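PDB 7EHU: chitin oligosaccharide binding protein NagB2 from Paenibacillus sp. FPU-7, which binds chitin oligosaccharides such as N,N'-diacetylchitobiose and N,N',N''-triacetylchitotriose, probably as the extracellular solute-binding component of an ABC-type sugar importer. Local coordinates for residues L81-M85 / Y105-L111. Coordinates in Å, arbitrary orientation, origin at the centre of the assembly. Numbering follows the deposited sequence.
Sequences LKAEM and YAKAGHL
A Met-aromatic contact joins the C-terminal parts of helices 73-86 and 100-107, both packed on strand 93-97 in a lobe of this periplasmic-binding-protein fold. Residues 81-85 of helix 73-86 form a regular turn, closed by Met-85 N to Leu-81 O (2.8 Å). From Tyr-105 the chain leaves helix 100-107 through a Schellman motif: Gly-109 N donates a hydrogen bond to Ala-106 O (2.9 Å) and His-110 N to Tyr-105 O (3.0 Å). Gly-109 turns with positive phi (83°), where a CB would clash with the preceding carbonyl oxygen. The backbones come nearest at Met-85 and Tyr-105, CA to CA 6.9 Å.

Met-85 suits the gap because its thioether chain is long, slim and flexible; Tyr-105 offers it a broad, flat face. With chi1 and chi2 m and chi3 t, Met-85 CG lies 3.4 Å from the Tyr-105 ring centroid, 11° off the normal, a CH-pi contact; SD follows at 4.2 Å. Met-85 SD also lies 3.5 Å from His-110 CB, and Met-85 CE 3.7 Å from Leu-111 CD2. Tyr-105 (chi1 m) reaches along helix 73-86, toward its N-terminal side, placing OH 3.5 Å from Lys-82 CA and CE2 4.2 Å from Leu-81 CD2. The two leucines supply branched apolar ends, and Phe-94 packs on both and on Met-85. His-110 NE2 lies 3.3 Å from Met-85 O, at too poor an angle for a hydrogen bond; His-110 ND1 is hydrogen-bonded to His-323 NE2.

With no hydrogen bond between the segments, cohesion comes from burying 289 Å², mostly of Met-85 and Tyr-105, with dispersion between polarisable sulfur, CH groups and the aromatic face.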
loop_
_atom_site.group_PDB
_atom_site.type_symbol
_atom_site.label_atom_id
_atom_site.label_comp_id
_atom_site.label_asym_id
_atom_site.label_seq_id
_atom_site.Cartn_x
_atom_site.Cartn_y
_atom_site.Cartn_z
ATOM N N LEU A 81 -15.246 -7.729 -0.868
ATOM C CA LEU A 81 -15.882 -6.603 -0.188
ATOM C C LEU A 81 -16.661 -5.750 -1.184
ATOM O O LEU A 81 -17.733 -5.231 -0.863
ATOM C CB LEU A 81 -14.834 -5.769 0.523
ATOM C CG LEU A 81 -15.376 -4.604 1.355
ATOM C CD1 LEU A 81 -16.245 -5.107 2.490
ATOM C CD2 LEU A 81 -14.227 -3.752 1.889
ATOM N N LYS A 82 -16.136 -5.606 -2.404
ATOM C CA LYS A 82 -16.845 -4.850 -3.437
ATOM C C LYS A 82 -18.244 -5.420 -3.661
ATOM O O LYS A 82 -19.238 -4.679 -3.718
ATOM C CB LYS A 82 -16.025 -4.864 -4.731
ATOM C CG LYS A 82 -16.611 -4.002 -5.849
ATOM C CD LYS A 82 -15.760 -4.040 -7.123
ATOM C CE LYS A 82 -14.454 -3.262 -6.991
ATOM N NZ LYS A 82 -13.491 -3.543 -8.127
ATOM N N ALA A 83 -18.337 -6.747 -3.777
ATOM C CA ALA A 83 -19.617 -7.392 -4.041
ATOM C C ALA A 83 -20.543 -7.286 -2.840
ATOM O O ALA A 83 -21.751 -7.079 -2.993
ATOM C CB ALA A 83 -19.372 -8.856 -4.397
ATOM N N GLU A 84 -20.001 -7.439 -1.637
ATOM C CA GLU A 84 -20.799 -7.315 -0.427
ATOM C C GLU A 84 -21.355 -5.903 -0.271
ATOM O O GLU A 84 -22.531 -5.719 0.090
ATOM C CB GLU A 84 -19.919 -7.692 0.758
ATOM C CG GLU A 84 -19.665 -9.179 0.868
ATOM C CD GLU A 84 -18.453 -9.531 1.713
ATOM O OE1 GLU A 84 -18.316 -10.731 2.044
ATOM O OE2 GLU A 84 -17.604 -8.651 2.017
ATOM N N MET A 85 -20.541 -4.899 -0.593
ATOM C CA MET A 85 -20.996 -3.512 -0.550
ATOM C C MET A 85 -22.076 -3.260 -1.600
ATOM O O MET A 85 -23.057 -2.568 -1.323
ATOM C CB MET A 85 -19.808 -2.568 -0.755
ATOM C CG MET A 85 -18.913 -2.451 0.474
ATOM S SD MET A 85 -19.784 -1.609 1.803
ATOM C CE MET A 85 -18.464 -1.481 3.022
ATOM N N TYR A 105 -18.264 3.789 -0.632
ATOM C CA TYR A 105 -19.072 3.060 0.328
ATOM C C TYR A 105 -19.782 4.007 1.284
ATOM O O TYR A 105 -20.892 3.708 1.723
ATOM C CB TYR A 105 -18.222 2.016 1.055
ATOM C CG TYR A 105 -17.536 1.015 0.149
ATOM C CD1 TYR A 105 -18.119 0.590 -1.040
ATOM C CD2 TYR A 105 -16.314 0.468 0.495
ATOM C CE1 TYR A 105 -17.481 -0.326 -1.853
ATOM C CE2 TYR A 105 -15.672 -0.468 -0.308
ATOM C CZ TYR A 105 -16.263 -0.852 -1.484
ATOM O OH TYR A 105 -15.674 -1.788 -2.303
ATOM N N ALA A 106 -19.146 5.124 1.630
ATOM C CA ALA A 106 -19.792 6.113 2.482
ATOM C C ALA A 106 -20.970 6.764 1.769
ATOM O O ALA A 106 -22.041 6.930 2.356
ATOM C CB ALA A 106 -18.792 7.169 2.925
ATOM N N LYS A 107 -20.790 7.133 0.497
ATOM C CA LYS A 107 -21.890 7.694 -0.280
ATOM C C LYS A 107 -23.077 6.754 -0.340
ATOM O O LYS A 107 -24.234 7.197 -0.369
ATOM C CB LYS A 107 -21.471 7.895 -1.735
ATOM C CG LYS A 107 -22.414 8.881 -2.394
ATOM C CD LYS A 107 -22.488 8.696 -3.824
ATOM C CE LYS A 107 -23.321 9.525 -4.737
ATOM N NZ LYS A 107 -22.324 9.208 -5.845
ATOM N N ALA A 108 -22.801 5.462 -0.487
ATOM C CA ALA A 108 -23.833 4.446 -0.572
ATOM C C ALA A 108 -24.475 4.176 0.775
ATOM O O ALA A 108 -25.452 3.423 0.841
ATOM C CB ALA A 108 -23.238 3.156 -1.139
ATOM N N GLY A 109 -23.955 4.777 1.843
ATOM C CA GLY A 109 -24.543 4.639 3.157
ATOM C C GLY A 109 -24.146 3.397 3.922
ATOM O O GLY A 109 -24.833 3.048 4.886
ATOM N N HIS A 110 -23.038 2.738 3.558
ATOM C CA HIS A 110 -22.689 1.458 4.144
ATOM C C HIS A 110 -21.620 1.525 5.215
ATOM O O HIS A 110 -21.312 0.487 5.803
ATOM C CB HIS A 110 -22.244 0.485 3.072
ATOM C CG HIS A 110 -23.307 0.221 2.069
ATOM N ND1 HIS A 110 -24.626 0.043 2.428
ATOM C CD2 HIS A 110 -23.258 0.130 0.723
ATOM C CE1 HIS A 110 -25.347 -0.138 1.338
ATOM N NE2 HIS A 110 -24.542 -0.090 0.289
ATOM N N LEU A 111 -21.061 2.703 5.487
ATOM C CA LEU A 111 -19.985 2.871 6.465
ATOM C C LEU A 111 -20.469 3.619 7.698
ATOM O O LEU A 111 -21.118 4.662 7.587
ATOM C CB LEU A 111 -18.798 3.628 5.863
ATOM C CG LEU A 111 -18.109 2.963 4.675
ATOM C CD1 LEU A 111 -16.868 3.754 4.258
ATOM C CD2 LEU A 111 -17.714 1.511 4.978
#